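Local structure of nine-heme cytochrome c (Desulfovibrio desulfuricans, 1OFW) at residues Pro23-Phe35 and Cys130-Gln143. The protein carries electrons through nine c-type hemes and may form part of a transmembrane redox complex that passes electrons to the cytoplasm for sulfate reduction. Sequence-based numbering, arbitrary orientation.
Sequences PNPKGAAMKPVVF and CHNITPSMTPEQMQ. With HEC (heme c), chain G.
Two donors grip N24 O from opposite faces of its carbonyl plane. Q143 NE2 reaches N24 O at 2.8 Å from the helix that starts at P139. G27 N closes the type I turn onto the same oxygen. Q143 bends at chi2 (-63°), which turns its NH2 toward N24 O. A water links Q143 OE1 to N24 N, so both ends of this amide are engaged.

The second anchor is H131, an axial ligand of heme 5. Its NE2 binds the iron at 2.0 Å, and H81 supplies the other axial nitrogen. Its other ring nitrogen, ND1, donates to K31 O at 2.7 Å. That bond is nearly straight and lies in the ring plane. The two faces are covered by methyl groups: M30 CE packs over one, V33 CG2 over the other. M30 bends at both chi2 and chi3, and its CG and CE also touch the porphyrin. M30 N donates to the heme propionate oxygen O2A, while C130 SG holds the heme covalently through CAC.

Further along, N132 reaches back to the strand, and its OD1 accepts from V34 N at 2.9 Å. The return bond from N132 ND2 to V34 O is weak. P32 packs against two methionines, M137 and M142. M142 SD lies 3.4 Å from P32 CG, and M137 CE touches P32 CD at 3.8 Å. V34 CG2 touches I133 CD1, and V15 of strand 13-16 touches P32, V34 and I133.

Bis-histidine heme ligation is characteristic of class III cytochromes c. Here iron, ND1 bond and two covered faces together fix the rotation of the H131 imidazole. The bond to K31 O probably gives the ring some imidazolate character, which would tend to stabilise oxidised iron.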
loop_
_atom_site.group_PDB
_atom_site.type_symbol
_atom_site.label_atom_id
_atom_site.label_comp_id
_atom_site.label_asym_id
_atom_site.label_seq_id
_atom_site.Cartn_x
_atom_site.Cartn_y
_atom_site.Cartn_z
ATOM N N PRO A 23 -23.842 21.740 -2.268
ATOM C CA PRO A 23 -23.105 22.387 -3.340
ATOM C C PRO A 23 -21.612 22.497 -3.026
ATOM O O PRO A 23 -21.195 22.745 -1.897
ATOM C CB PRO A 23 -23.729 23.788 -3.372
ATOM C CG PRO A 23 -25.134 23.585 -2.882
ATOM C CD PRO A 23 -25.035 22.502 -1.845
ATOM N N ASN A 24 -20.819 22.278 -4.076
ATOM C CA ASN A 24 -19.368 22.413 -3.963
ATOM C C ASN A 24 -18.809 23.147 -5.161
ATOM O O ASN A 24 -18.034 22.645 -5.968
ATOM C CB ASN A 24 -18.755 21.010 -3.847
ATOM C CG ASN A 24 -17.317 21.074 -3.404
ATOM O OD1 ASN A 24 -16.676 22.096 -3.219
ATOM N ND2 ASN A 24 -16.753 19.872 -3.265
ATOM N N PRO A 25 -19.206 24.411 -5.322
ATOM C CA PRO A 25 -18.859 25.155 -6.521
ATOM C C PRO A 25 -17.375 25.433 -6.700
ATOM O O PRO A 25 -16.977 25.606 -7.865
ATOM C CB PRO A 25 -19.586 26.506 -6.340
ATOM C CG PRO A 25 -19.879 26.610 -4.891
ATOM C CD PRO A 25 -19.998 25.200 -4.368
ATOM N N LYS A 26 -16.573 25.481 -5.635
ATOM C CA LYS A 26 -15.145 25.688 -5.890
ATOM C C LYS A 26 -14.402 24.372 -6.047
ATOM O O LYS A 26 -13.188 24.391 -6.241
ATOM C CB LYS A 26 -14.490 26.537 -4.786
ATOM C CG LYS A 26 -14.721 28.014 -5.113
ATOM C CD LYS A 26 -14.345 28.956 -3.993
ATOM C CE LYS A 26 -15.188 30.234 -4.097
ATOM N NZ LYS A 26 -14.401 31.434 -3.707
ATOM N N GLY A 27 -15.100 23.249 -6.008
ATOM C CA GLY A 27 -14.390 21.978 -6.199
ATOM C C GLY A 27 -13.405 21.714 -5.072
ATOM O O GLY A 27 -12.279 21.230 -5.281
ATOM N N ALA A 28 -13.861 22.037 -3.875
ATOM C CA ALA A 28 -13.099 21.786 -2.657
ATOM C C ALA A 28 -13.127 20.274 -2.440
ATOM O O ALA A 28 -14.137 19.733 -1.997
ATOM C CB ALA A 28 -13.706 22.559 -1.494
ATOM N N ALA A 29 -12.053 19.569 -2.758
ATOM C CA ALA A 29 -12.047 18.125 -2.801
ATOM C C ALA A 29 -10.672 17.570 -3.166
ATOM O O ALA A 29 -9.816 18.271 -3.701
ATOM C CB ALA A 29 -13.028 17.651 -3.859
ATOM N N MET A 30 -10.517 16.278 -2.881
ATOM C CA MET A 30 -9.378 15.563 -3.447
ATOM C C MET A 30 -9.513 15.468 -4.965
ATOM O O MET A 30 -10.608 15.618 -5.523
ATOM C CB MET A 30 -9.301 14.130 -2.900
ATOM C CG MET A 30 -9.192 14.039 -1.386
ATOM S SD MET A 30 -7.587 14.585 -0.764
ATOM C CE MET A 30 -6.538 13.275 -1.384
ATOM N N LYS A 31 -8.424 15.176 -5.678
ATOM C CA LYS A 31 -8.509 14.772 -7.071
ATOM C C LYS A 31 -9.420 13.561 -7.144
ATOM O O LYS A 31 -9.335 12.668 -6.299
ATOM C CB LYS A 31 -7.151 14.383 -7.655
ATOM C CG LYS A 31 -6.227 15.595 -7.798
ATOM C CD LYS A 31 -4.892 15.112 -8.332
ATOM C CE LYS A 31 -3.984 16.288 -8.634
ATOM N NZ LYS A 31 -2.713 15.737 -9.211
ATOM N N PRO A 32 -10.322 13.496 -8.126
ATOM C CA PRO A 32 -11.076 12.263 -8.318
ATOM C C PRO A 32 -10.189 11.046 -8.549
ATOM O O PRO A 32 -9.033 11.157 -8.937
ATOM C CB PRO A 32 -11.941 12.578 -9.538
ATOM C CG PRO A 32 -12.081 14.073 -9.513
ATOM C CD PRO A 32 -10.720 14.577 -9.030
ATOM N N VAL A 33 -10.750 9.885 -8.300
ATOM C CA VAL A 33 -10.067 8.588 -8.414
ATOM C C VAL A 33 -10.452 7.855 -9.686
ATOM O O VAL A 33 -11.652 7.670 -9.922
ATOM C CB VAL A 33 -10.415 7.722 -7.199
ATOM C CG1 VAL A 33 -9.835 6.339 -7.336
ATOM C CG2 VAL A 33 -9.929 8.384 -5.906
ATOM N N VAL A 34 -9.463 7.444 -10.467
ATOM C CA VAL A 34 -9.762 6.608 -11.631
ATOM C C VAL A 34 -9.523 5.159 -11.216
ATOM O O VAL A 34 -8.406 4.729 -10.917
ATOM C CB VAL A 34 -8.928 6.980 -12.846
ATOM C CG1 VAL A 34 -9.296 6.060 -14.007
ATOM C CG2 VAL A 34 -9.158 8.431 -13.248
ATOM N N PHE A 35 -10.586 4.394 -11.122
ATOM C CA PHE A 35 -10.622 3.028 -10.677
ATOM C C PHE A 35 -10.598 2.122 -11.900
ATOM O O PHE A 35 -11.449 2.266 -12.779
ATOM C CB PHE A 35 -11.880 2.790 -9.845
ATOM C CG PHE A 35 -12.059 1.350 -9.420
ATOM C CD1 PHE A 35 -11.239 0.779 -8.452
ATOM C CD2 PHE A 35 -13.015 0.536 -9.978
ATOM C CE1 PHE A 35 -11.380 -0.511 -8.047
ATOM C CE2 PHE A 35 -13.149 -0.766 -9.553
ATOM C CZ PHE A 35 -12.334 -1.340 -8.607
ATOM N N CYS A 130 -4.286 6.614 -5.664
ATOM C CA CYS A 130 -5.690 6.561 -6.040
ATOM C C CYS A 130 -6.204 7.898 -6.560
ATOM O O CYS A 130 -6.934 7.915 -7.549
ATOM C CB CYS A 130 -6.528 6.100 -4.849
ATOM S SG CYS A 130 -6.063 4.449 -4.298
ATOM N N HIS A 131 -5.934 8.986 -5.909
ATOM C CA HIS A 131 -6.402 10.332 -6.266
ATOM C C HIS A 131 -5.503 10.875 -7.371
ATOM O O HIS A 131 -4.551 11.621 -7.160
ATOM C CB HIS A 131 -6.436 11.198 -4.999
ATOM C CG HIS A 131 -7.453 10.748 -3.987
ATOM N ND1 HIS A 131 -8.795 11.127 -4.113
ATOM C CD2 HIS A 131 -7.395 9.994 -2.867
ATOM C CE1 HIS A 131 -9.479 10.612 -3.117
ATOM N NE2 HIS A 131 -8.667 9.912 -2.327
ATOM N N ASN A 132 -5.799 10.387 -8.566
ATOM C CA ASN A 132 -4.843 10.243 -9.666
ATOM C C ASN A 132 -5.347 10.776 -10.989
ATOM O O ASN A 132 -4.750 10.437 -12.030
ATOM C CB ASN A 132 -4.525 8.741 -9.778
ATOM C CG ASN A 132 -5.681 7.867 -10.201
ATOM O OD1 ASN A 132 -6.752 8.326 -10.553
ATOM N ND2 ASN A 132 -5.540 6.548 -10.201
ATOM N N ILE A 133 -6.384 11.563 -11.038
ATOM C CA ILE A 133 -6.971 12.046 -12.294
ATOM C C ILE A 133 -6.045 12.787 -13.238
ATOM O O ILE A 133 -5.188 13.564 -12.836
ATOM C CB ILE A 133 -8.147 13.036 -12.026
ATOM C CG1 ILE A 133 -9.004 13.235 -13.285
ATOM C CG2 ILE A 133 -7.681 14.383 -11.492
ATOM C CD1 ILE A 133 -9.741 12.013 -13.746
ATOM N N THR A 134 -6.321 12.625 -14.543
ATOM C CA THR A 134 -5.617 13.355 -15.566
ATOM C C THR A 134 -5.720 14.867 -15.374
ATOM O O THR A 134 -6.764 15.415 -15.044
ATOM C CB THR A 134 -6.073 13.032 -17.000
ATOM O OG1 THR A 134 -5.459 13.968 -17.906
ATOM C CG2 THR A 134 -7.576 13.202 -17.153
ATOM N N PRO A 135 -4.607 15.585 -15.594
ATOM C CA PRO A 135 -4.664 17.050 -15.564
ATOM C C PRO A 135 -5.605 17.637 -16.579
ATOM O O PRO A 135 -5.994 18.793 -16.470
ATOM C CB PRO A 135 -3.240 17.466 -15.957
ATOM C CG PRO A 135 -2.402 16.317 -15.498
ATOM C CD PRO A 135 -3.228 15.097 -15.828
ATOM N N SER A 136 -6.031 16.883 -17.573
ATOM C CA SER A 136 -6.945 17.405 -18.580
ATOM C C SER A 136 -8.362 17.660 -18.101
ATOM O O SER A 136 -9.128 18.431 -18.697
ATOM C CB SER A 136 -6.984 16.395 -19.740
ATOM O OG SER A 136 -5.669 16.234 -20.250
ATOM N N MET A 137 -8.798 17.008 -17.016
ATOM C CA MET A 137 -10.153 17.283 -16.523
ATOM C C MET A 137 -10.338 18.751 -16.201
ATOM O O MET A 137 -9.477 19.324 -15.540
ATOM C CB MET A 137 -10.401 16.447 -15.254
ATOM C CG MET A 137 -11.781 16.710 -14.672
ATOM S SD MET A 137 -12.042 15.984 -13.058
ATOM C CE MET A 137 -10.984 16.934 -12.012
ATOM N N THR A 138 -11.416 19.394 -16.618
ATOM C CA THR A 138 -11.592 20.807 -16.301
ATOM C C THR A 138 -12.383 20.995 -15.022
ATOM O O THR A 138 -13.072 20.094 -14.544
ATOM C CB THR A 138 -12.416 21.516 -17.411
ATOM O OG1 THR A 138 -13.720 20.905 -17.447
ATOM C CG2 THR A 138 -11.822 21.344 -18.794
ATOM N N PRO A 139 -12.388 22.183 -14.423
ATOM C CA PRO A 139 -13.283 22.433 -13.291
ATOM C C PRO A 139 -14.755 22.269 -13.611
ATOM O O PRO A 139 -15.542 21.845 -12.763
ATOM C CB PRO A 139 -13.000 23.897 -12.947
ATOM C CG PRO A 139 -11.625 24.140 -13.474
ATOM C CD PRO A 139 -11.527 23.327 -14.748
ATOM N N GLU A 140 -15.189 22.569 -14.838
ATOM C CA GLU A 140 -16.570 22.281 -15.222
ATOM C C GLU A 140 -16.895 20.785 -15.223
ATOM O O GLU A 140 -17.977 20.367 -14.766
ATOM C CB GLU A 140 -16.805 22.918 -16.608
ATOM C CG GLU A 140 -16.156 24.308 -16.689
ATOM C CD GLU A 140 -14.730 24.371 -17.186
ATOM O OE1 GLU A 140 -14.409 24.061 -18.361
ATOM O OE2 GLU A 140 -13.833 24.756 -16.420
ATOM N N GLN A 141 -15.972 19.967 -15.732
ATOM C CA GLN A 141 -16.145 18.511 -15.680
ATOM C C GLN A 141 -16.210 18.011 -14.239
ATOM O O GLN A 141 -17.009 17.166 -13.866
ATOM C CB GLN A 141 -15.002 17.851 -16.447
ATOM C CG GLN A 141 -15.235 17.783 -17.952
ATOM C CD GLN A 141 -13.980 17.367 -18.700
ATOM O OE1 GLN A 141 -12.844 17.580 -18.310
ATOM N NE2 GLN A 141 -14.240 16.737 -19.835
ATOM N N MET A 142 -15.361 18.563 -13.375
ATOM C CA MET A 142 -15.442 18.199 -11.933
ATOM C C MET A 142 -16.794 18.464 -11.353
ATOM O O MET A 142 -17.352 17.657 -10.618
ATOM C CB MET A 142 -14.317 18.969 -11.215
ATOM C CG MET A 142 -14.293 18.705 -9.706
ATOM S SD MET A 142 -13.724 17.022 -9.346
ATOM C CE MET A 142 -13.445 17.133 -7.589
ATOM N N GLN A 143 -17.382 19.655 -11.695
ATOM C CA GLN A 143 -18.697 19.978 -11.182
ATOM C C GLN A 143 -19.755 18.998 -11.652
ATOM O O GLN A 143 -20.611 18.517 -10.923
ATOM C CB GLN A 143 -19.158 21.393 -11.612
ATOM C CG GLN A 143 -18.365 22.500 -10.910
ATOM C CD GLN A 143 -18.587 22.448 -9.406
ATOM O OE1 GLN A 143 -19.736 22.494 -8.946
ATOM N NE2 GLN A 143 -17.494 22.272 -8.674
HETATM FE FE HEC G . -9.283 8.932 -0.671
HETATM C CHA HEC G . -12.504 9.848 -1.397
HETATM C CHB HEC G . -8.941 11.747 1.220
HETATM C CHC HEC G . -6.093 8.013 0.107
HETATM C CHD HEC G . -9.675 6.096 -2.533
HETATM N NA HEC G . -10.497 10.440 -0.180
HETATM C C1A HEC G . -11.836 10.664 -0.535
HETATM C C2A HEC G . -12.372 11.798 0.183
HETATM C C3A HEC G . -11.365 12.309 0.904
HETATM C C4A HEC G . -10.181 11.484 0.678
HETATM C CMA HEC G . -11.373 13.546 1.824
HETATM C CAA HEC G . -13.835 12.251 0.108
HETATM C CBA HEC G . -14.145 13.109 -1.136
HETATM C CGA HEC G . -13.445 14.452 -1.161
HETATM O O1A HEC G . -13.675 15.253 -0.203
HETATM O O2A HEC G . -12.706 14.713 -2.141
HETATM N NB HEC G . -7.825 9.734 0.427
HETATM C C1B HEC G . -7.822 10.946 1.097
HETATM C C2B HEC G . -6.497 11.219 1.620
HETATM C C3B HEC G . -5.722 10.153 1.314
HETATM C C4B HEC G . -6.546 9.225 0.581
HETATM C CMB HEC G . -6.116 12.529 2.334
HETATM C CAB HEC G . -4.239 9.893 1.597
HETATM C CBB HEC G . -3.933 10.093 3.116
HETATM N NC HEC G . -8.118 7.394 -1.153
HETATM C C1C HEC G . -6.820 7.184 -0.727
HETATM C C2C HEC G . -6.330 5.958 -1.290
HETATM C C3C HEC G . -7.320 5.421 -2.038
HETATM C C4C HEC G . -8.442 6.310 -1.929
HETATM C CMC HEC G . -4.886 5.465 -1.057
HETATM C CAC HEC G . -7.284 4.176 -2.943
HETATM C CBC HEC G . -6.829 2.895 -2.206
HETATM N ND HEC G . -10.761 8.153 -1.767
HETATM C C1D HEC G . -10.709 7.002 -2.521
HETATM C C2D HEC G . -11.914 6.891 -3.330
HETATM C C3D HEC G . -12.680 7.954 -3.037
HETATM C C4D HEC G . -12.004 8.719 -2.025
HETATM C CMD HEC G . -12.212 5.735 -4.316
HETATM C CAD HEC G . -14.040 8.316 -3.676
HETATM C CBD HEC G . -13.811 9.148 -4.973
HETATM C CGD HEC G . -13.521 10.596 -4.704
HETATM O O1D HEC G . -12.474 11.173 -5.140
HETATM O O2D HEC G . -14.389 11.223 -4.039
HETATM O O HOH W 1 -21.097 21.342 -6.951
HETATM O O HOH W 2 -3.092 13.398 -10.982
HETATM O O HOH W 3 -4.134 15.877 -12.149
#